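Gene product PA4716 (Pseudomonas aeruginosa, PDB 1U0K) is of uncertain function but belongs to the PhzF family and is predicted to act as an isomerase, probably an epimerase. Local coordinates at residues F145-N150 with A173-R178; P165-P170 with A195-L200; G204-T209 with Q248-E253; D218-S223 with R254-D259. All coordinates share one frame; numbering follows the deposited sequence.

Contact 1: F145-N150 with A173-R178; sequences FSLSAN and AEALGR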
loop_
_atom_site.group_PDB
_atom_site.type_symbol
_atom_site.label_atom_id
_atom_site.label_comp_id
_atom_site.label_asym_id
_atom_site.label_seq_id
_atom_site.Cartn_x
_atom_site.Cartn_y
_atom_site.Cartn_z
ATOM N N PHE A 145 16.625 -5.605 14.989
ATOM C CA PHE A 145 16.717 -5.693 13.536
ATOM C C PHE A 145 17.577 -6.884 13.070
ATOM O O PHE A 145 18.148 -6.851 11.981
ATOM C CB PHE A 145 17.253 -4.367 12.975
ATOM C CG PHE A 145 16.231 -3.266 12.960
ATOM C CD1 PHE A 145 16.033 -2.465 14.077
ATOM C CD2 PHE A 145 15.454 -3.042 11.838
ATOM C CE1 PHE A 145 15.078 -1.462 14.067
ATOM C CE2 PHE A 145 14.500 -2.035 11.824
ATOM C CZ PHE A 145 14.315 -1.247 12.940
ATOM N N SER A 146 17.637 -7.938 13.887
ATOM C CA SER A 146 18.364 -9.179 13.558
ATOM C C SER A 146 19.875 -8.983 13.349
ATOM O O SER A 146 20.498 -9.691 12.554
ATOM C CB SER A 146 17.742 -9.866 12.331
ATOM O OG SER A 146 16.338 -10.008 12.466
ATOM N N LEU A 147 20.450 -8.030 14.077
ATOM C CA LEU A 147 21.877 -7.710 14.013
ATOM C C LEU A 147 22.513 -7.958 15.380
ATOM O O LEU A 147 21.810 -8.228 16.349
ATOM C CB LEU A 147 22.076 -6.237 13.623
ATOM C CG LEU A 147 22.127 -5.848 12.143
ATOM C CD1 LEU A 147 21.226 -6.709 11.267
ATOM C CD2 LEU A 147 21.773 -4.373 11.984
ATOM N N SER A 148 23.842 -7.877 15.450
ATOM C CA SER A 148 24.568 -7.961 16.720
ATOM C C SER A 148 25.220 -6.618 17.045
ATOM O O SER A 148 25.176 -5.690 16.238
ATOM C CB SER A 148 25.621 -9.073 16.665
ATOM O OG SER A 148 26.551 -8.842 15.624
ATOM N N ALA A 149 25.823 -6.518 18.229
ATOM C CA ALA A 149 26.467 -5.280 18.675
ATOM C C ALA A 149 27.701 -4.932 17.840
ATOM O O ALA A 149 28.068 -3.758 17.743
ATOM C CB ALA A 149 26.843 -5.376 20.152
ATOM N N ASN A 150 28.342 -5.948 17.259
ATOM C CA ASN A 150 29.494 -5.737 16.374
ATOM C C ASN A 150 29.102 -5.159 15.010
ATOM O O ASN A 150 29.921 -4.515 14.351
ATOM C CB ASN A 150 30.328 -7.024 16.191
ATOM C CG ASN A 150 29.526 -8.188 15.631
ATOM O OD1 ASN A 150 29.130 -9.094 16.368
ATOM N ND2 ASN A 150 29.305 -8.185 14.319
ATOM N N ALA A 173 27.640 -1.692 6.079
ATOM C CA ALA A 173 27.006 -1.983 4.796
ATOM C C ALA A 173 26.503 -3.424 4.719
ATOM O O ALA A 173 25.433 -3.687 4.174
ATOM C CB ALA A 173 27.978 -1.699 3.648
ATOM N N GLU A 174 27.283 -4.354 5.265
ATOM C CA GLU A 174 26.927 -5.769 5.254
ATOM C C GLU A 174 25.691 -6.022 6.115
ATOM O O GLU A 174 24.781 -6.741 5.709
ATOM C CB GLU A 174 28.104 -6.605 5.766
ATOM C CG GLU A 174 27.955 -8.114 5.592
ATOM C CD GLU A 174 28.749 -8.919 6.620
ATOM O OE1 GLU A 174 28.816 -8.503 7.802
ATOM O OE2 GLU A 174 29.312 -9.976 6.247
ATOM N N ALA A 175 25.676 -5.425 7.303
ATOM C CA ALA A 175 24.562 -5.554 8.245
ATOM C C ALA A 175 23.254 -4.977 7.689
ATOM O O ALA A 175 22.176 -5.499 7.961
ATOM C CB ALA A 175 24.916 -4.879 9.555
ATOM N N LEU A 176 23.361 -3.909 6.903
ATOM C CA LEU A 176 22.190 -3.207 6.380
ATOM C C LEU A 176 21.359 -4.086 5.449
ATOM O O LEU A 176 20.131 -4.002 5.445
ATOM C CB LEU A 176 22.624 -1.938 5.640
ATOM C CG LEU A 176 21.513 -0.986 5.183
ATOM C CD1 LEU A 176 20.784 -0.398 6.382
ATOM C CD2 LEU A 176 22.084 0.112 4.307
ATOM N N GLY A 177 22.035 -4.924 4.666
ATOM C CA GLY A 177 21.379 -5.793 3.707
ATOM C C GLY A 177 20.614 -6.965 4.294
ATOM O O GLY A 177 19.751 -7.530 3.623
ATOM N N ARG A 178 20.923 -7.348 5.529
ATOM C CA ARG A 178 20.228 -8.467 6.172
ATOM C C ARG A 178 19.368 -8.044 7.369
ATOM O O ARG A 178 18.961 -8.885 8.173
ATOM C CB ARG A 178 21.225 -9.571 6.566
ATOM C CG ARG A 178 22.284 -9.199 7.598
ATOM C CD ARG A 178 23.193 -10.385 7.962
ATOM N NE ARG A 178 24.082 -10.095 9.086
ATOM C CZ ARG A 178 25.195 -9.371 9.007
ATOM N NH1 ARG A 178 25.583 -8.841 7.853
ATOM N NH2 ARG A 178 25.931 -9.166 10.092
#
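Leu147 and Ala175 carry this contact. The isobutyl group of Leu147 lies over the methyl and the carbonyl of Ala175. Its CG is 3.9 Å from Ala175 CB, and its CD2 is 4.0 Å from the same methyl. The other branch, CD1, turns to the backbone and comes within 3.6 Å of Ala175 O. CD1 is thus the methyl nearer to the oxygen, while CD2 packs mainly on the Ala175 methyl. The first torsion, with Leu147 CG anti to its own carbonyl carbon (chi1 -87°), puts CG beside Ala175 CB, and the unstaggered chi2 (34°) turns the two methyls. No hydrogen bond crosses between the two segments, so the join is apolar packing.

Ser146 stands at the margin, where its CB is 4.4 Å from Arg178 O. Its OG is hydrogen-bonded to Arg180 O. The extended chain of Arg178 runs back beside its own helix. There Arg178 NH1 makes a salt bridge to Glu174 OE1 whose hydrogen bond is weak (3.3 Å). Arg178 NH2 pairs with Asp151, which also accepts a bond from Ser148 N. Ser148 OG in turn donates to Asn150 OD1 at 2.7 Å, from above the plane of the amide.

Helix 135-144 closes in a Schellman motif, with Ser146, at positive phi, as its C-prime residue. Leu147 packs back on Ala142 of that helix and on Val171. The contact therefore sets the end of helix 135-144 against the short helix 173-177. Phe145 and Leu176 reach from them to strand 196-201.

Contact 2: P165-P170 with A195-L200; sequences PYLLLP and AFVYLL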
loop_
_atom_site.group_PDB
_atom_site.type_symbol
_atom_site.label_atom_id
_atom_site.label_comp_id
_atom_site.label_asym_id
_atom_site.label_seq_id
_atom_site.Cartn_x
_atom_site.Cartn_y
_atom_site.Cartn_z
ATOM N N PRO A 165 11.473 13.019 14.861
ATOM C CA PRO A 165 12.727 12.460 15.396
ATOM C C PRO A 165 12.986 11.002 15.020
ATOM O O PRO A 165 12.158 10.127 15.274
ATOM C CB PRO A 165 12.557 12.605 16.911
ATOM C CG PRO A 165 11.082 12.615 17.145
ATOM C CD PRO A 165 10.465 13.201 15.920
ATOM N N TYR A 166 14.151 10.756 14.426
ATOM C CA TYR A 166 14.618 9.412 14.119
ATOM C C TYR A 166 15.764 9.050 15.036
ATOM O O TYR A 166 16.621 9.873 15.290
ATOM C CB TYR A 166 15.126 9.338 12.686
ATOM C CG TYR A 166 14.034 9.419 11.651
ATOM C CD1 TYR A 166 13.550 10.650 11.227
ATOM C CD2 TYR A 166 13.481 8.265 11.110
ATOM C CE1 TYR A 166 12.547 10.735 10.271
ATOM C CE2 TYR A 166 12.473 8.338 10.152
ATOM C CZ TYR A 166 12.010 9.575 9.745
ATOM O OH TYR A 166 11.010 9.656 8.803
ATOM N N LEU A 167 15.767 7.825 15.535
ATOM C CA LEU A 167 16.981 7.238 16.092
ATOM C C LEU A 167 17.800 6.786 14.895
ATOM O O LEU A 167 17.421 5.867 14.194
ATOM C CB LEU A 167 16.633 6.042 16.981
ATOM C CG LEU A 167 17.576 5.562 18.098
ATOM C CD1 LEU A 167 17.592 4.034 18.177
ATOM C CD2 LEU A 167 18.985 6.145 18.019
ATOM N N LEU A 168 18.911 7.470 14.637
ATOM C CA LEU A 168 19.846 7.052 13.607
ATOM C C LEU A 168 20.760 5.990 14.216
ATOM O O LEU A 168 21.376 6.222 15.255
ATOM C CB LEU A 168 20.656 8.243 13.096
ATOM C CG LEU A 168 19.859 9.458 12.616
ATOM C CD1 LEU A 168 20.798 10.506 12.052
ATOM C CD2 LEU A 168 18.814 9.056 11.569
ATOM N N LEU A 169 20.786 4.819 13.586
ATOM C CA LEU A 169 21.519 3.662 14.084
ATOM C C LEU A 169 22.591 3.282 13.076
ATOM O O LEU A 169 22.301 2.570 12.128
ATOM C CB LEU A 169 20.561 2.485 14.285
ATOM C CG LEU A 169 21.127 1.321 15.100
ATOM C CD1 LEU A 169 21.319 1.721 16.554
ATOM C CD2 LEU A 169 20.228 0.108 14.979
ATOM N N PRO A 170 23.815 3.791 13.245
ATOM C CA PRO A 170 24.895 3.474 12.306
ATOM C C PRO A 170 25.273 1.994 12.336
ATOM O O PRO A 170 25.628 1.471 13.397
ATOM C CB PRO A 170 26.042 4.373 12.775
ATOM C CG PRO A 170 25.400 5.436 13.563
ATOM C CD PRO A 170 24.257 4.753 14.263
ATOM N N ALA A 195 10.582 8.678 17.218
ATOM C CA ALA A 195 9.393 8.125 16.563
ATOM C C ALA A 195 9.694 6.888 15.726
ATOM O O ALA A 195 8.896 5.947 15.711
ATOM C CB ALA A 195 8.752 9.180 15.693
ATOM N N PHE A 196 10.824 6.906 15.009
ATOM C CA PHE A 196 11.218 5.809 14.119
ATOM C C PHE A 196 12.719 5.568 14.152
ATOM O O PHE A 196 13.481 6.460 14.515
ATOM C CB PHE A 196 10.855 6.134 12.679
ATOM C CG PHE A 196 9.380 6.255 12.442
ATOM C CD1 PHE A 196 8.774 7.501 12.384
ATOM C CD2 PHE A 196 8.598 5.115 12.313
ATOM C CE1 PHE A 196 7.409 7.606 12.177
ATOM C CE2 PHE A 196 7.233 5.217 12.105
ATOM C CZ PHE A 196 6.641 6.459 12.044
ATOM N N VAL A 197 13.117 4.369 13.739
ATOM C CA VAL A 197 14.523 4.003 13.561
ATOM C C VAL A 197 14.890 4.134 12.083
ATOM O O VAL A 197 14.130 3.706 11.198
ATOM C CB VAL A 197 14.799 2.541 13.990
ATOM C CG1 VAL A 197 16.239 2.140 13.653
ATOM C CG2 VAL A 197 14.546 2.346 15.469
ATOM N N TYR A 198 16.056 4.722 11.823
ATOM C CA TYR A 198 16.633 4.789 10.486
ATOM C C TYR A 198 18.015 4.118 10.526
ATOM O O TYR A 198 18.934 4.618 11.172
ATOM C CB TYR A 198 16.744 6.246 10.024
ATOM C CG TYR A 198 17.018 6.415 8.549
ATOM C CD1 TYR A 198 15.981 6.505 7.633
ATOM C CD2 TYR A 198 18.318 6.496 8.067
ATOM C CE1 TYR A 198 16.226 6.669 6.270
ATOM C CE2 TYR A 198 18.580 6.657 6.706
ATOM C CZ TYR A 198 17.530 6.736 5.806
ATOM O OH TYR A 198 17.797 6.889 4.455
ATOM N N LEU A 199 18.138 2.973 9.866
ATOM C CA LEU A 199 19.424 2.273 9.768
ATOM C C LEU A 199 20.305 2.986 8.760
ATOM O O LEU A 199 19.854 3.307 7.665
ATOM C CB LEU A 199 19.235 0.820 9.340
ATOM C CG LEU A 199 18.296 -0.059 10.169
ATOM C CD1 LEU A 199 18.332 -1.491 9.664
ATOM C CD2 LEU A 199 18.650 -0.001 11.643
ATOM N N LEU A 200 21.568 3.209 9.125
ATOM C CA LEU A 200 22.448 4.085 8.357
ATOM C C LEU A 200 23.841 3.488 8.167
ATOM O O LEU A 200 24.547 3.265 9.132
ATOM C CB LEU A 200 22.578 5.433 9.062
ATOM C CG LEU A 200 23.432 6.518 8.397
ATOM C CD1 LEU A 200 22.859 6.888 7.045
ATOM C CD2 LEU A 200 23.514 7.735 9.292
#
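Strands 166-170 and 196-200 run parallel, in register from Tyr166 beside Phe196 to Pro170 beside Leu200, with their short axes 26° apart. Leu167 is bonded through both its N and its O, to Phe196 O and to Tyr198 N. The second of these is almost straight, Tyr198 N to Leu167 O being 3.0 Å at 174°. Leu169 repeats the pattern with Tyr198 O and Leu200 N. At the start, Pro165 O accepts from Ala195 N at 2.9 Å and weakly from Phe196 N.

One face carries Tyr166, Leu168, Phe196 and Tyr198. The Tyr166 ring swings across to the other strand, its CG anti to the carbonyl carbon (chi1 -71°). Its CE2 meets Phe196 CB at 3.7 Å, and its CD2 lies 4.0 Å from Tyr198 CB. Leu168 CD2 reaches the same Tyr198 CB at 3.8 Å, so this methylene sits between two side chains of the other strand. On the reverse face Leu169 and Leu199 run alongside each other, with their CD2 atoms 3.7 Å apart.

Phe141 of helix 135-144 covers Leu167 and Val197, while helix 222-234 covers Leu168 and Tyr198. Backbone hydrogen bonds join the strands; mostly apolar side chains pack on both faces. Both tyrosine hydroxyls bond beyond the strands: Tyr198 OH to Gln248 OE1, Tyr166 OH to Ser223 OG. The Tyr166 side chain lies about 7 Å from that of Glu48, the predicted active-site residue.

Contact 3: G204-T209 with Q248-E253; sequences GREGRT and QGRFLE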
loop_
_atom_site.group_PDB
_atom_site.type_symbol
_atom_site.label_atom_id
_atom_site.label_comp_id
_atom_site.label_asym_id
_atom_site.label_seq_id
_atom_site.Cartn_x
_atom_site.Cartn_y
_atom_site.Cartn_z
ATOM N N GLY A 204 28.818 4.432 2.984
ATOM C CA GLY A 204 28.068 4.348 1.743
ATOM C C GLY A 204 26.938 5.361 1.627
ATOM O O GLY A 204 26.336 5.473 0.560
ATOM N N ARG A 205 26.666 6.099 2.707
ATOM C CA ARG A 205 25.588 7.092 2.758
ATOM C C ARG A 205 24.290 6.508 2.234
ATOM O O ARG A 205 23.637 7.078 1.363
ATOM C CB ARG A 205 25.981 8.346 1.983
ATOM C CG ARG A 205 27.185 9.035 2.567
ATOM C CD ARG A 205 27.660 10.207 1.766
ATOM N NE ARG A 205 28.820 10.844 2.381
ATOM C CZ ARG A 205 29.534 11.802 1.799
ATOM N NH1 ARG A 205 29.206 12.248 0.590
ATOM N NH2 ARG A 205 30.581 12.327 2.430
ATOM N N GLU A 206 23.947 5.343 2.762
ATOM C CA GLU A 206 22.753 4.618 2.373
ATOM C C GLU A 206 21.980 4.259 3.623
ATOM O O GLU A 206 22.567 3.965 4.663
ATOM C CB GLU A 206 23.122 3.349 1.614
ATOM C CG GLU A 206 21.925 2.561 1.110
ATOM C CD GLU A 206 22.320 1.483 0.123
ATOM O OE1 GLU A 206 23.371 0.842 0.336
ATOM O OE2 GLU A 206 21.596 1.288 -0.871
ATOM N N GLY A 207 20.657 4.281 3.518
ATOM C CA GLY A 207 19.814 4.012 4.662
ATOM C C GLY A 207 18.652 3.088 4.368
ATOM O O GLY A 207 18.333 2.798 3.214
ATOM N N ARG A 208 18.040 2.610 5.441
ATOM C CA ARG A 208 16.831 1.797 5.362
ATOM C C ARG A 208 15.892 2.165 6.496
ATOM O O ARG A 208 16.318 2.386 7.621
ATOM C CB ARG A 208 17.173 0.313 5.463
ATOM C CG ARG A 208 17.828 -0.248 4.219
ATOM C CD ARG A 208 17.949 -1.767 4.222
ATOM N NE ARG A 208 16.700 -2.429 3.864
ATOM C CZ ARG A 208 16.562 -3.741 3.674
ATOM N NH1 ARG A 208 17.594 -4.565 3.813
ATOM N NH2 ARG A 208 15.386 -4.238 3.348
ATOM N N THR A 209 14.601 2.222 6.189
ATOM C CA THR A 209 13.597 2.521 7.204
ATOM C C THR A 209 12.234 1.967 6.790
ATOM O O THR A 209 11.942 1.828 5.603
ATOM C CB THR A 209 13.552 4.044 7.461
ATOM O OG1 THR A 209 12.910 4.328 8.713
ATOM C CG2 THR A 209 12.727 4.789 6.404
ATOM N N GLN A 248 18.714 5.551 -1.025
ATOM C CA GLN A 248 17.678 4.754 -0.376
ATOM C C GLN A 248 16.826 4.072 -1.435
ATOM O O GLN A 248 16.648 4.602 -2.529
ATOM C CB GLN A 248 16.794 5.631 0.513
ATOM C CG GLN A 248 16.052 4.865 1.611
ATOM C CD GLN A 248 15.181 5.764 2.473
ATOM O OE1 GLN A 248 15.581 6.878 2.813
ATOM N NE2 GLN A 248 13.980 5.288 2.824
ATOM N N GLY A 249 16.309 2.895 -1.106
ATOM C CA GLY A 249 15.303 2.243 -1.927
ATOM C C GLY A 249 15.756 1.068 -2.774
ATOM O O GLY A 249 14.922 0.421 -3.406
ATOM N N ARG A 250 17.047 0.758 -2.774
ATOM C CA ARG A 250 17.562 -0.268 -3.683
ATOM C C ARG A 250 17.093 -1.681 -3.323
ATOM O O ARG A 250 16.970 -2.528 -4.202
ATOM C CB ARG A 250 19.091 -0.179 -3.811
ATOM C CG ARG A 250 19.915 -0.982 -2.824
ATOM C CD ARG A 250 21.403 -0.993 -3.174
ATOM N NE ARG A 250 22.259 -1.190 -2.006
ATOM C CZ ARG A 250 22.565 -2.375 -1.480
ATOM N NH1 ARG A 250 22.111 -3.508 -2.011
ATOM N NH2 ARG A 250 23.348 -2.426 -0.410
ATOM N N PHE A 251 16.814 -1.924 -2.042
ATOM C CA PHE A 251 16.286 -3.219 -1.595
ATOM C C PHE A 251 14.810 -3.418 -1.966
ATOM O O PHE A 251 14.272 -4.516 -1.824
ATOM C CB PHE A 251 16.475 -3.386 -0.084
ATOM C CG PHE A 251 17.917 -3.375 0.351
ATOM C CD1 PHE A 251 18.509 -2.206 0.811
ATOM C CD2 PHE A 251 18.687 -4.531 0.285
ATOM C CE1 PHE A 251 19.840 -2.187 1.201
ATOM C CE2 PHE A 251 20.020 -4.518 0.678
ATOM C CZ PHE A 251 20.596 -3.346 1.139
ATOM N N LEU A 252 14.160 -2.348 -2.419
ATOM C CA LEU A 252 12.812 -2.408 -2.995
ATOM C C LEU A 252 12.830 -2.324 -4.524
ATOM O O LEU A 252 11.784 -2.135 -5.153
ATOM C CB LEU A 252 11.973 -1.250 -2.455
ATOM C CG LEU A 252 11.642 -1.324 -0.972
ATOM C CD1 LEU A 252 11.319 0.065 -0.449
ATOM C CD2 LEU A 252 10.483 -2.289 -0.742
ATOM N N GLU A 253 14.019 -2.449 -5.115
ATOM C CA GLU A 253 14.220 -2.282 -6.555
ATOM C C GLU A 253 13.758 -0.907 -7.070
ATOM O O GLU A 253 13.357 -0.757 -8.228
ATOM C CB GLU A 253 13.564 -3.437 -7.328
ATOM C CG GLU A 253 14.540 -4.555 -7.661
ATOM C CD GLU A 253 15.137 -5.201 -6.429
ATOM O OE1 GLU A 253 14.445 -6.019 -5.783
ATOM O OE2 GLU A 253 16.303 -4.890 -6.103
HETATM O O HOH W 1 19.502 2.538 -1.716
HETATM O O HOH W 2 18.295 1.351 0.857
HETATM O O HOH W 3 14.356 1.936 3.019
#
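Glu206 OE2 is gripped by Arg250 and by a water. Arg250 NE lies 2.8 Å from it in a salt bridge whose hydrogen bond is bent (127°) and weak. Water 1 donates to the same oxygen at 2.6 Å and accepts from Arg250 N. Glu206 starts strand 206-208 at a G1 beta bulge, where Arg205 and Glu206 both face Asp201. The other segment is the turn between strands 244-248 and 256-262. Glu206 OE1 takes two further weak bonds, from Arg250 NE and NH2. The carboxylate and guanidinium planes are 46° apart.

Beside this pair, the guanidinium of Arg208 lies flat on the Phe251 ring, a cation-pi stack with planes 8° apart. Its CZ is 4.0 Å from the ring centroid. Arg208 CD meets Phe251 CD1 at 3.5 Å, and the bend at chi3 places NE over CD1 and CG of the ring. Arg250 CG lies over the opposite face of the ring, toward the rim, so Phe251 is held between two arginines. Arg208 NH2 pairs with Glu217 and its NH1 bonds to Leu176 O. These bonds would hold the guanidinium flat on the ring.

Two more waters join the backbones. Water 2 donates to Gly207 O and accepts from Gly249 N; water 3 bridges Thr209 N and, weakly, Gln248 NE2. Gln248 CG touches Gly207 O at 3.5 Å.

Contact 4: D218-S223 with R254-D259; sequences DVATGS and RPSRLD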
loop_
_atom_site.group_PDB
_atom_site.type_symbol
_atom_site.label_atom_id
_atom_site.label_comp_id
_atom_site.label_asym_id
_atom_site.label_seq_id
_atom_site.Cartn_x
_atom_site.Cartn_y
_atom_site.Cartn_z
ATOM N N ASP A 218 10.034 2.064 3.331
ATOM C CA ASP A 218 9.889 3.324 2.614
ATOM C C ASP A 218 11.007 3.417 1.587
ATOM O O ASP A 218 12.149 3.098 1.893
ATOM C CB ASP A 218 9.956 4.496 3.604
ATOM C CG ASP A 218 9.440 5.816 3.024
ATOM O OD1 ASP A 218 8.652 5.822 2.049
ATOM O OD2 ASP A 218 9.766 6.918 3.520
ATOM N N VAL A 219 10.668 3.855 0.380
ATOM C CA VAL A 219 11.619 3.966 -0.727
ATOM C C VAL A 219 12.667 5.058 -0.466
ATOM O O VAL A 219 13.856 4.844 -0.680
ATOM C CB VAL A 219 10.885 4.261 -2.059
ATOM C CG1 VAL A 219 11.870 4.536 -3.190
ATOM C CG2 VAL A 219 9.936 3.104 -2.426
ATOM N N ALA A 220 12.220 6.230 -0.020
ATOM C CA ALA A 220 13.099 7.389 0.122
ATOM C C ALA A 220 12.466 8.411 1.061
ATOM O O ALA A 220 11.464 9.029 0.710
ATOM C CB ALA A 220 13.374 8.012 -1.238
ATOM N N THR A 221 13.073 8.599 2.235
ATOM C CA THR A 221 12.450 9.292 3.356
ATOM C C THR A 221 13.034 10.693 3.531
ATOM O O THR A 221 14.097 10.861 4.128
ATOM C CB THR A 221 12.661 8.456 4.637
ATOM O OG1 THR A 221 12.246 7.099 4.404
ATOM C CG2 THR A 221 11.779 8.921 5.777
ATOM N N GLY A 222 12.335 11.701 3.019
ATOM C CA GLY A 222 12.801 13.074 3.115
ATOM C C GLY A 222 12.894 13.586 4.543
ATOM O O GLY A 222 13.737 14.443 4.848
ATOM N N SER A 223 12.045 13.060 5.423
ATOM C CA SER A 223 12.011 13.497 6.818
ATOM C C SER A 223 13.227 12.981 7.601
ATOM O O SER A 223 13.585 13.568 8.626
ATOM C CB SER A 223 10.702 13.091 7.507
ATOM O OG SER A 223 10.435 11.705 7.372
ATOM N N ARG A 254 13.842 0.093 -6.193
ATOM C CA ARG A 254 13.568 1.485 -6.536
ATOM C C ARG A 254 14.689 2.374 -5.987
ATOM O O ARG A 254 14.449 3.249 -5.148
ATOM C CB ARG A 254 12.199 1.914 -5.988
ATOM C CG ARG A 254 11.043 1.423 -6.857
ATOM C CD ARG A 254 9.667 1.638 -6.267
ATOM N NE ARG A 254 9.081 2.918 -6.679
ATOM C CZ ARG A 254 8.402 3.132 -7.811
ATOM N NH1 ARG A 254 8.174 2.153 -8.675
ATOM N NH2 ARG A 254 7.917 4.343 -8.067
ATOM N N PRO A 255 15.913 2.161 -6.475
ATOM C CA PRO A 255 17.057 2.946 -6.013
ATOM C C PRO A 255 16.827 4.416 -6.326
ATOM O O PRO A 255 16.407 4.764 -7.433
ATOM C CB PRO A 255 18.232 2.374 -6.813
ATOM C CG PRO A 255 17.611 1.759 -8.013
ATOM C CD PRO A 255 16.301 1.206 -7.526
ATOM N N SER A 256 17.072 5.258 -5.335
ATOM C CA SER A 256 16.729 6.671 -5.395
ATOM C C SER A 256 17.861 7.499 -4.813
ATOM O O SER A 256 18.616 7.026 -3.959
ATOM C CB SER A 256 15.448 6.949 -4.606
ATOM O OG SER A 256 14.396 6.094 -5.022
ATOM N N ARG A 257 17.954 8.737 -5.279
ATOM C CA ARG A 257 18.977 9.675 -4.843
ATOM C C ARG A 257 18.313 10.886 -4.212
ATOM O O ARG A 257 17.417 11.492 -4.803
ATOM C CB ARG A 257 19.828 10.112 -6.028
ATOM C CG ARG A 257 20.598 8.982 -6.673
ATOM C CD ARG A 257 21.438 9.409 -7.860
ATOM N NE ARG A 257 20.631 9.592 -9.068
ATOM C CZ ARG A 257 20.126 8.605 -9.813
ATOM N NH1 ARG A 257 20.333 7.327 -9.497
ATOM N NH2 ARG A 257 19.401 8.895 -10.889
ATOM N N LEU A 258 18.747 11.216 -3.004
ATOM C CA LEU A 258 18.223 12.340 -2.252
ATOM C C LEU A 258 19.369 13.337 -2.112
ATOM O O LEU A 258 20.413 13.007 -1.543
ATOM C CB LEU A 258 17.740 11.887 -0.871
ATOM C CG LEU A 258 16.653 10.803 -0.798
ATOM C CD1 LEU A 258 17.222 9.388 -0.927
ATOM C CD2 LEU A 258 15.867 10.919 0.497
ATOM N N ASP A 259 19.195 14.534 -2.656
ATOM C CA ASP A 259 20.207 15.584 -2.573
ATOM C C ASP A 259 20.100 16.285 -1.232
ATOM O O ASP A 259 19.016 16.663 -0.810
ATOM C CB ASP A 259 20.032 16.601 -3.708
ATOM C CG ASP A 259 20.195 15.979 -5.075
ATOM O OD1 ASP A 259 20.932 14.976 -5.188
ATOM O OD2 ASP A 259 19.630 16.409 -6.104
#
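Val219 CG1 fits against two oxygens of the other segment, 3.5 Å from Arg254 O and 3.5 Å from Ser256 OG. The same methyl is 3.8 Å from Arg254 CB, and the second branch, CG2, approaches Arg254 CD. CG1 is anti to the backbone N (chi1 174°), which aims it at the second segment. Next along the chain, Ala220 CB is shared by two partners, Ser256 CB and Leu258 CD1, each at 4.1 Å. Leu258 sends its other methyl, CD2, to the backbone of Thr221, 4.0 Å from Thr221 N. No hydrogen bond crosses between the segments.

Hydrogen bonds lie just behind this layer. Ser256 OG donates to Arg254 O at 2.8 Å, from above the carbonyl plane. The oxygens that Val219 touches are therefore hydrogen-bonded to each other. Thr221 points away from the strand, and its OG1 donates to Asp218 OD2 at 2.6 Å, on the anti side, tilted out of the carboxylate plane. Gln248 NE2 also bonds to Thr221 OG1 and to Asp218 O. Asn21 ND2 reaches Ala220 O and Asp218 OD1.

Farther out, Arg254 NE bonds to Gly20 O, and its NH2 makes a salt bridge to Glu43 of the second subunit. Phe13 covers both Ala220 and Leu258. Thr221 is at the N-cap position of helix 222-234, but its side chain makes no capping bond. That side chain lies about 6 Å from that of Glu48, the predicted active-site residue. The arrangement is a helix-leading loop packed on a strand beside the probable catalytic centre of a PhzF-family protein.

Contacts 1, 2 and 3 gather round strand 196-201, and contact 4 lies nearer the centre of the chain. Contacts 1 and 2 alternate along the sequence, as do contacts 3 and 4, and the first pair closes before the second opens. The centres of contacts 3 and 4 are about 7 Å apart; contacts 1 and 4, with centres about 20 Å apart, do not touch. Strands 196-201 and 206-208 are sheet neighbours, which ties contact 2 to contact 3. Contact 1 packs helix 173-177 on both. Tyr166, Thr209 and Thr221, of contacts 2, 3 and 4, bring side chains within about 6 to 9 Å of that of Glu48, the predicted active-site residue; contact 1 lies away.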